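Local coordinates for protein Non-ribosomal peptide synthetase (Methanobrevibacter ruminantium, PDB 6VTJ) that probably releases a finished peptide from its carrier domain by NAD(P)H-dependent reduction of the phosphopantetheine-bound thioester, through a carboxy-terminal reductase domain, at residues M356-V361 with S395-V400; N390-S395 with W469-E474. All blocks are in the same frame, centred on the assembly; numbering follows the deposited sequence.

Interaction 1 (M356-V361 with S395-V400); sequences MASEKV and SHRDIV
The guanidinium of Arg397 lies flat against Ala357, whose CB sits 3.6 Å above one face, off centre toward the rim, while Ser358 OG meets the edge of the same group. That hydroxyl lies almost in the guanidinium plane and accepts from NH1 at 2.8 Å, with a weaker bond from NH2, so one oxygen is gripped by both terminal nitrogens. The His396 ring has Ile399 CD1 over one face; at its edge ND1 donates to Glu359 O at 2.9 Å (N-H...O 160°), the oxygen close to the ring plane, which helps fix the ring's rotation. Glu359 lies side by side with the imidazole, its CB 3.8 Å from His396 ND1, carboxylate and ring planes 38° apart. Ala357 O receives weak bonds from the backbone N of His396 and of Arg397, which brings this carbonyl up to the first turn of helix 396-403. That turn carries a capping box, in which Asp398 OD2 takes the N-H of Ser395 at 2.9 Å and Ser395 OG weakly accepts from Arg397 N. Arg397 NE also forms a salt bridge with Glu412. An alanine in place of Arg397 would probably leave Ser358 OG without its two donors, Glu412 without its mate and one side of the Ala357 methyl uncovered. Helix 354-358 and helix 396-403 meet beside strand 351-352, with His396 and Ile399 packed on helix 338-349.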
ATOM      1  N   MET A 356     -20.801  -3.930   4.787  1.00 28.08           N
ATOM      2  CA  MET A 356     -19.707  -4.699   4.211  1.00 30.24           C
ATOM      3  C   MET A 356     -20.034  -5.140   2.790  1.00 31.56           C
ATOM      4  O   MET A 356     -19.218  -4.971   1.874  1.00 34.19           O
ATOM      5  CB  MET A 356     -19.408  -5.901   5.108  1.00 28.25           C
ATOM      6  CG  MET A 356     -19.163  -5.514   6.568  1.00 34.22           C
ATOM      7  SD  MET A 356     -19.161  -6.907   7.701  1.00 34.08           S
ATOM      8  CE  MET A 356     -17.937  -7.957   6.924  1.00 29.94           C
ATOM      9  N   ALA A 357     -21.233  -5.705   2.587  1.00 29.38           N
ATOM     10  CA  ALA A 357     -21.629  -6.175   1.262  1.00 28.98           C
ATOM     11  C   ALA A 357     -21.563  -5.054   0.230  1.00 27.95           C
ATOM     12  O   ALA A 357     -21.143  -5.279  -0.913  1.00 25.79           O
ATOM     13  CB  ALA A 357     -23.044  -6.768   1.307  1.00 30.67           C
ATOM     14  N   SER A 358     -21.958  -3.834   0.622  1.00 27.98           N
ATOM     15  CA  SER A 358     -22.060  -2.738  -0.340  1.00 29.71           C
ATOM     16  C   SER A 358     -20.735  -2.034  -0.615  1.00 29.64           C
ATOM     17  O   SER A 358     -20.650  -1.267  -1.586  1.00 28.97           O
ATOM     18  CB  SER A 358     -23.089  -1.717   0.145  1.00 28.97           C
ATOM     19  OG  SER A 358     -24.390  -2.116  -0.263  1.00 36.77           O
ATOM     20  N   GLU A 359     -19.705  -2.278   0.186  1.00 28.03           N
ATOM     21  CA  GLU A 359     -18.438  -1.586  -0.005  1.00 33.49           C
ATOM     22  C   GLU A 359     -17.845  -1.909  -1.367  1.00 28.11           C
ATOM     23  O   GLU A 359     -17.627  -3.078  -1.700  1.00 27.50           O
ATOM     24  CB  GLU A 359     -17.461  -1.960   1.103  1.00 35.92           C
ATOM     25  CG  GLU A 359     -16.178  -1.161   1.050  1.00 38.09           C
ATOM     26  CD  GLU A 359     -15.351  -1.324   2.300  1.00 53.88           C
ATOM     27  OE1 GLU A 359     -15.164  -2.486   2.750  1.00 49.55           O
ATOM     28  OE2 GLU A 359     -14.887  -0.283   2.826  1.00 67.57           O
ATOM     29  N   LYS A 360     -17.624  -0.862  -2.160  1.00 29.10           N
ATOM     30  CA  LYS A 360     -17.054  -0.968  -3.493  1.00 28.80           C
ATOM     31  C   LYS A 360     -15.537  -1.008  -3.431  1.00 32.08           C
ATOM     32  O   LYS A 360     -14.917  -0.449  -2.523  1.00 32.97           O
ATOM     33  CB  LYS A 360     -17.450   0.226  -4.367  1.00 30.83           C
ATOM     34  CG  LYS A 360     -18.911   0.603  -4.372  1.00 33.83           C
ATOM     35  CD  LYS A 360     -19.722  -0.295  -5.254  1.00 34.26           C
ATOM     36  CE  LYS A 360     -21.089   0.322  -5.527  1.00 38.32           C
ATOM     37  NZ  LYS A 360     -21.963  -0.646  -6.242  1.00 38.38           N
ATOM     38  N   VAL A 361     -14.930  -1.643  -4.431  1.00 28.07           N
ATOM     39  CA  VAL A 361     -13.480  -1.654  -4.522  1.00 28.53           C
ATOM     40  C   VAL A 361     -13.071  -1.719  -5.983  1.00 30.33           C
ATOM     41  O   VAL A 361     -13.778  -2.284  -6.823  1.00 30.29           O
ATOM     42  CB  VAL A 361     -12.869  -2.826  -3.724  1.00 28.92           C
ATOM     43  CG1 VAL A 361     -12.955  -4.129  -4.536  1.00 29.09           C
ATOM     44  CG2 VAL A 361     -11.446  -2.499  -3.374  1.00 32.54           C
ATOM     45  N   SER A 395     -18.508  -4.682  -5.972  1.00 29.48           N
ATOM     46  CA  SER A 395     -18.852  -4.689  -4.557  1.00 27.35           C
ATOM     47  C   SER A 395     -18.497  -6.035  -3.949  1.00 25.76           C
ATOM     48  O   SER A 395     -18.087  -6.963  -4.641  1.00 28.61           O
ATOM     49  CB  SER A 395     -20.333  -4.379  -4.351  1.00 28.41           C
ATOM     50  OG  SER A 395     -21.099  -5.521  -4.643  1.00 28.64           O
ATOM     51  N   HIS A 396     -18.663  -6.137  -2.627  1.00 29.44           N
ATOM     52  CA  HIS A 396     -18.393  -7.404  -1.970  1.00 27.16           C
ATOM     53  C   HIS A 396     -19.478  -8.431  -2.241  1.00 28.99           C
ATOM     54  O   HIS A 396     -19.253  -9.616  -1.996  1.00 29.18           O
ATOM     55  CB  HIS A 396     -18.197  -7.195  -0.472  1.00 26.39           C
ATOM     56  CG  HIS A 396     -16.839  -6.662  -0.131  1.00 31.57           C
ATOM     57  ND1 HIS A 396     -16.477  -5.349  -0.354  1.00 27.65           N
ATOM     58  CD2 HIS A 396     -15.741  -7.271   0.375  1.00 32.64           C
ATOM     59  CE1 HIS A 396     -15.225  -5.167   0.023  1.00 30.37           C
ATOM     60  NE2 HIS A 396     -14.751  -6.318   0.462  1.00 30.45           N
ATOM     61  N   ARG A 397     -20.623  -8.014  -2.777  1.00 30.26           N
ATOM     62  CA  ARG A 397     -21.578  -8.986  -3.290  1.00 26.77           C
ATOM     63  C   ARG A 397     -21.030  -9.654  -4.540  1.00 32.07           C
ATOM     64  O   ARG A 397     -21.205 -10.863  -4.728  1.00 31.05           O
ATOM     65  CB  ARG A 397     -22.923  -8.317  -3.584  1.00 27.25           C
ATOM     66  CG  ARG A 397     -23.574  -7.660  -2.378  1.00 27.27           C
ATOM     67  CD  ARG A 397     -24.932  -7.047  -2.734  1.00 30.03           C
ATOM     68  NE  ARG A 397     -25.560  -6.493  -1.548  1.00 28.76           N
ATOM     69  CZ  ARG A 397     -25.393  -5.241  -1.133  1.00 32.51           C
ATOM     70  NH1 ARG A 397     -24.634  -4.397  -1.828  1.00 28.49           N
ATOM     71  NH2 ARG A 397     -25.981  -4.835  -0.016  1.00 29.95           N
ATOM     72  N   ASP A 398     -20.335  -8.896  -5.391  1.00 27.82           N
ATOM     73  CA  ASP A 398     -19.682  -9.506  -6.543  1.00 29.89           C
ATOM     74  C   ASP A 398     -18.647 -10.519  -6.095  1.00 29.55           C
ATOM     75  O   ASP A 398     -18.580 -11.652  -6.619  1.00 27.39           O
ATOM     76  CB  ASP A 398     -19.026  -8.430  -7.405  1.00 31.89           C
ATOM     77  CG  ASP A 398     -20.028  -7.515  -8.046  1.00 33.82           C
ATOM     78  OD1 ASP A 398     -20.960  -8.032  -8.695  1.00 38.80           O
ATOM     79  OD2 ASP A 398     -19.885  -6.279  -7.910  1.00 30.47           O
ATOM     80  N   ILE A 399     -17.836 -10.131  -5.103  1.00 24.71           N
ATOM     81  CA  ILE A 399     -16.790 -11.026  -4.633  1.00 28.07           C
ATOM     82  C   ILE A 399     -17.402 -12.266  -4.008  1.00 31.03           C
ATOM     83  O   ILE A 399     -16.977 -13.390  -4.290  1.00 30.99           O
ATOM     84  CB  ILE A 399     -15.853 -10.309  -3.651  1.00 29.44           C
ATOM     85  CG1 ILE A 399     -14.956  -9.331  -4.406  1.00 33.57           C
ATOM     86  CG2 ILE A 399     -15.037 -11.331  -2.892  1.00 26.48           C
ATOM     87  CD1 ILE A 399     -14.845  -7.991  -3.732  1.00 32.81           C
ATOM     88  N   VAL A 400     -18.430 -12.086  -3.175  1.00 30.74           N
ATOM     89  CA  VAL A 400     -19.042 -13.231  -2.507  1.00 31.08           C
ATOM     90  C   VAL A 400     -19.801 -14.107  -3.503  1.00 27.75           C
ATOM     91  O   VAL A 400     -19.837 -15.328  -3.344  1.00 33.11           O
ATOM     92  CB  VAL A 400     -19.923 -12.753  -1.335  1.00 26.15           C
ATOM     93  CG1 VAL A 400     -20.916 -13.818  -0.920  1.00 31.09           C
ATOM     94  CG2 VAL A 400     -19.040 -12.424  -0.136  1.00 28.01           C
TER

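Interaction 2 (N390-S395 with W469-E474); sequences NNHYIS and WPEADE
Asn390 meets Trp469 through its backbone: CA stands 3.5 Å from the centroid of the five-membered ring, a CH-pi contact nearly along the ring normal, and its N lies over the same indole. CG is anti to the backbone N (chi1 -161°), and the amide it carries bonds at both ends. ND2 donates to Pro470 O at 2.9 Å in a fairly straight bond (162°), while OD1 accepts from His392 N to close an Asx turn. Asn391 follows, its OD1 3.4 Å from Trp469 CD1 and linked to Trp469 N through a water. His392, the centre of an inverse gamma turn, brings the CE1 corner of its ring to 3.2 Å from Trp469 O, which lies near the ring plane. Glu471 CG lies over one face of that imidazole and Asn391 OD1 over the other, the Glu471 carboxylate being turned 89° from the ring. A second water joins His392 O to Ala472 N, bridging two backbones that share no direct bond at this point. Further along, Ile394 brings CD1 to 4.3 Å from Ala472 CB. The 469-474 loop, leading into helix 474-485, lies against strand 360-365 through Ala472 on Met363, and Trp469 touches Tyr368 and Val369 of helix 366-376 and Leu462 of helix 456-464.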
ATOM      1  N   ASN A 390      -8.312   0.501 -11.501  1.00 25.53           N
ATOM      2  CA  ASN A 390      -9.427  -0.039 -12.268  1.00 24.55           C
ATOM      3  C   ASN A 390     -10.722   0.716 -11.991  1.00 26.11           C
ATOM      4  O   ASN A 390     -11.248   0.668 -10.875  1.00 28.23           O
ATOM      5  CB  ASN A 390      -9.592  -1.521 -11.955  1.00 24.76           C
ATOM      6  CG  ASN A 390     -10.392  -2.239 -13.009  1.00 26.85           C
ATOM      7  OD1 ASN A 390     -11.347  -1.694 -13.529  1.00 26.82           O
ATOM      8  ND2 ASN A 390      -9.994  -3.462 -13.342  1.00 30.44           N
ATOM      9  N   ASN A 391     -11.239   1.431 -12.987  1.00 24.02           N
ATOM     10  CA  ASN A 391     -12.405   2.271 -12.766  1.00 28.73           C
ATOM     11  C   ASN A 391     -13.714   1.486 -12.751  1.00 27.43           C
ATOM     12  O   ASN A 391     -14.748   2.048 -12.378  1.00 26.92           O
ATOM     13  CB  ASN A 391     -12.464   3.396 -13.814  1.00 28.16           C
ATOM     14  CG  ASN A 391     -12.580   2.877 -15.233  1.00 28.14           C
ATOM     15  OD1 ASN A 391     -11.718   2.149 -15.714  1.00 28.54           O
ATOM     16  ND2 ASN A 391     -13.625   3.294 -15.924  1.00 30.26           N
ATOM     17  N   HIS A 392     -13.698   0.203 -13.102  1.00 25.24           N
ATOM     18  CA  HIS A 392     -14.907  -0.626 -13.029  1.00 29.61           C
ATOM     19  C   HIS A 392     -14.997  -1.280 -11.644  1.00 28.40           C
ATOM     20  O   HIS A 392     -14.680  -2.461 -11.449  1.00 31.31           O
ATOM     21  CB  HIS A 392     -14.896  -1.652 -14.162  1.00 27.06           C
ATOM     22  CG  HIS A 392     -14.699  -1.041 -15.511  1.00 29.72           C
ATOM     23  ND1 HIS A 392     -13.554  -1.232 -16.261  1.00 32.83           N
ATOM     24  CD2 HIS A 392     -15.486  -0.207 -16.233  1.00 34.23           C
ATOM     25  CE1 HIS A 392     -13.653  -0.554 -17.391  1.00 35.30           C
ATOM     26  NE2 HIS A 392     -14.814   0.078 -17.398  1.00 34.73           N
ATOM     27  N   TYR A 393     -15.442  -0.487 -10.665  1.00 25.25           N
ATOM     28  CA  TYR A 393     -15.525  -0.951  -9.281  1.00 29.76           C
ATOM     29  C   TYR A 393     -16.551  -2.070  -9.151  1.00 31.81           C
ATOM     30  O   TYR A 393     -17.583  -2.074  -9.830  1.00 29.32           O
ATOM     31  CB  TYR A 393     -15.933   0.176  -8.332  1.00 29.30           C
ATOM     32  CG  TYR A 393     -15.000   1.368  -8.244  1.00 30.86           C
ATOM     33  CD1 TYR A 393     -13.724   1.341  -8.796  1.00 28.61           C
ATOM     34  CD2 TYR A 393     -15.412   2.529  -7.603  1.00 37.70           C
ATOM     35  CE1 TYR A 393     -12.888   2.444  -8.713  1.00 30.89           C
ATOM     36  CE2 TYR A 393     -14.591   3.631  -7.508  1.00 39.59           C
ATOM     37  CZ  TYR A 393     -13.328   3.586  -8.063  1.00 35.85           C
ATOM     38  OH  TYR A 393     -12.511   4.677  -7.947  1.00 37.10           O
ATOM     39  N   ILE A 394     -16.253  -3.024  -8.264  1.00 23.51           N
ATOM     40  CA  ILE A 394     -17.173  -4.088  -7.903  1.00 27.61           C
ATOM     41  C   ILE A 394     -17.507  -3.935  -6.422  1.00 30.53           C
ATOM     42  O   ILE A 394     -16.887  -3.153  -5.701  1.00 27.94           O
ATOM     43  CB  ILE A 394     -16.605  -5.492  -8.206  1.00 23.10           C
ATOM     44  CG1 ILE A 394     -15.320  -5.762  -7.441  1.00 28.44           C
ATOM     45  CG2 ILE A 394     -16.320  -5.644  -9.674  1.00 23.96           C
ATOM     46  CD1 ILE A 394     -14.814  -7.181  -7.653  1.00 28.39           C
ATOM     47  N   SER A 395     -18.508  -4.682  -5.972  1.00 29.48           N
ATOM     48  CA  SER A 395     -18.852  -4.689  -4.557  1.00 27.35           C
ATOM     49  C   SER A 395     -18.497  -6.035  -3.949  1.00 25.76           C
ATOM     50  O   SER A 395     -18.087  -6.963  -4.641  1.00 28.61           O
ATOM     51  CB  SER A 395     -20.333  -4.379  -4.351  1.00 28.41           C
ATOM     52  OG  SER A 395     -21.099  -5.521  -4.643  1.00 28.64           O
ATOM     53  N   TRP A 469      -9.301  -0.341 -18.691  1.00 26.75           N
ATOM     54  CA  TRP A 469      -9.145  -1.375 -17.661  1.00 27.71           C
ATOM     55  C   TRP A 469     -10.044  -2.578 -17.963  1.00 26.98           C
ATOM     56  O   TRP A 469     -11.205  -2.404 -18.330  1.00 29.56           O
ATOM     57  CB  TRP A 469      -9.486  -0.826 -16.279  1.00 27.56           C
ATOM     58  CG  TRP A 469      -8.431   0.081 -15.663  1.00 26.38           C
ATOM     59  CD1 TRP A 469      -8.383   1.447 -15.733  1.00 25.27           C
ATOM     60  CD2 TRP A 469      -7.293  -0.321 -14.895  1.00 25.28           C
ATOM     61  NE1 TRP A 469      -7.285   1.915 -15.052  1.00 26.28           N
ATOM     62  CE2 TRP A 469      -6.611   0.845 -14.512  1.00 27.78           C
ATOM     63  CE3 TRP A 469      -6.792  -1.559 -14.474  1.00 27.50           C
ATOM     64  CZ2 TRP A 469      -5.445   0.809 -13.741  1.00 23.79           C
ATOM     65  CZ3 TRP A 469      -5.627  -1.590 -13.711  1.00 25.54           C
ATOM     66  CH2 TRP A 469      -4.972  -0.413 -13.354  1.00 25.86           C
ATOM     67  N   PRO A 470      -9.550  -3.809 -17.800  1.00 27.21           N
ATOM     68  CA  PRO A 470     -10.430  -4.968 -17.960  1.00 25.32           C
ATOM     69  C   PRO A 470     -11.321  -5.135 -16.749  1.00 28.16           C
ATOM     70  O   PRO A 470     -10.891  -4.953 -15.609  1.00 31.63           O
ATOM     71  CB  PRO A 470      -9.458  -6.147 -18.085  1.00 27.59           C
ATOM     72  CG  PRO A 470      -8.249  -5.726 -17.388  1.00 30.00           C
ATOM     73  CD  PRO A 470      -8.158  -4.209 -17.511  1.00 27.03           C
ATOM     74  N   GLU A 471     -12.562  -5.526 -17.002  1.00 29.23           N
ATOM     75  CA  GLU A 471     -13.515  -5.714 -15.921  1.00 30.31           C
ATOM     76  C   GLU A 471     -13.093  -6.875 -15.032  1.00 28.38           C
ATOM     77  O   GLU A 471     -12.625  -7.911 -15.507  1.00 28.38           O
ATOM     78  CB  GLU A 471     -14.903  -5.976 -16.489  1.00 28.29           C
ATOM     79  CG  GLU A 471     -15.473  -4.779 -17.200  1.00 41.15           C
ATOM     80  CD  GLU A 471     -16.933  -4.545 -16.880  1.00 53.87           C
ATOM     81  OE1 GLU A 471     -17.233  -3.532 -16.199  1.00 53.82           O
ATOM     82  OE2 GLU A 471     -17.773  -5.378 -17.315  1.00 53.47           O
ATOM     83  N   ALA A 472     -13.253  -6.694 -13.726  1.00 31.08           N
ATOM     84  CA  ALA A 472     -13.051  -7.783 -12.772  1.00 30.34           C
ATOM     85  C   ALA A 472     -14.341  -8.596 -12.694  1.00 28.66           C
ATOM     86  O   ALA A 472     -15.074  -8.571 -11.704  1.00 31.93           O
ATOM     87  CB  ALA A 472     -12.643  -7.247 -11.405  1.00 27.14           C
ATOM     88  N   ASP A 473     -14.634  -9.301 -13.794  1.00 29.76           N
ATOM     89  CA  ASP A 473     -15.820 -10.144 -13.873  1.00 31.12           C
ATOM     90  C   ASP A 473     -15.624 -11.456 -13.101  1.00 31.81           C
ATOM     91  O   ASP A 473     -14.547 -11.745 -12.548  1.00 26.37           O
ATOM     92  CB  ASP A 473     -16.187 -10.425 -15.329  1.00 32.06           C
ATOM     93  CG  ASP A 473     -15.026 -10.986 -16.138  1.00 32.39           C
ATOM     94  OD1 ASP A 473     -14.075 -11.537 -15.548  1.00 37.89           O
ATOM     95  OD2 ASP A 473     -15.052 -10.855 -17.372  1.00 36.32           O
ATOM     96  N   GLU A 474     -16.688 -12.272 -13.095  1.00 33.01           N
ATOM     97  CA  GLU A 474     -16.680 -13.522 -12.333  1.00 34.48           C
ATOM     98  C   GLU A 474     -15.529 -14.428 -12.754  1.00 32.06           C
ATOM     99  O   GLU A 474     -14.818 -14.980 -11.898  1.00 35.66           O
ATOM    100  CB  GLU A 474     -18.019 -14.261 -12.480  1.00 35.12           C
ATOM    101  CG  GLU A 474     -18.118 -15.429 -11.481  1.00 40.44           C
ATOM    102  CD  GLU A 474     -19.506 -16.064 -11.354  1.00 50.13           C
ATOM    103  OE1 GLU A 474     -19.876 -16.909 -12.205  1.00 47.12           O
ATOM    104  OE2 GLU A 474     -20.209 -15.738 -10.372  1.00 51.22           O
TER
HETATM  105  O   HOH W   1     -10.825   1.996 -18.372  1.00 26.47           O
HETATM  106  O   HOH W   2     -15.051  -4.969 -12.903  1.00 30.80           O

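Overall arrangement
Interactions 1 and 2 share Ser395, where short strand 394-395 passes directly into helix 396-403, and their centres lie 12 Å apart. Strands 360-365 and 394-395 are antiparallel neighbours at the margin of the large sheet, and a probable hydrogen bond from Val361 N to Ile394 O (2.8 Å) ties one contact to the other. Ile394 CD1 also packs on Ile399 CG1 at 3.9 Å. In interaction 1 the Val361 side chain is about 11 Å from the bound 4'-phosphopantetheine. Together the two illustrate how contacts between segments distant in sequence join one sheet margin to helices 354-358 and 396-403 and to the loop at 469-474.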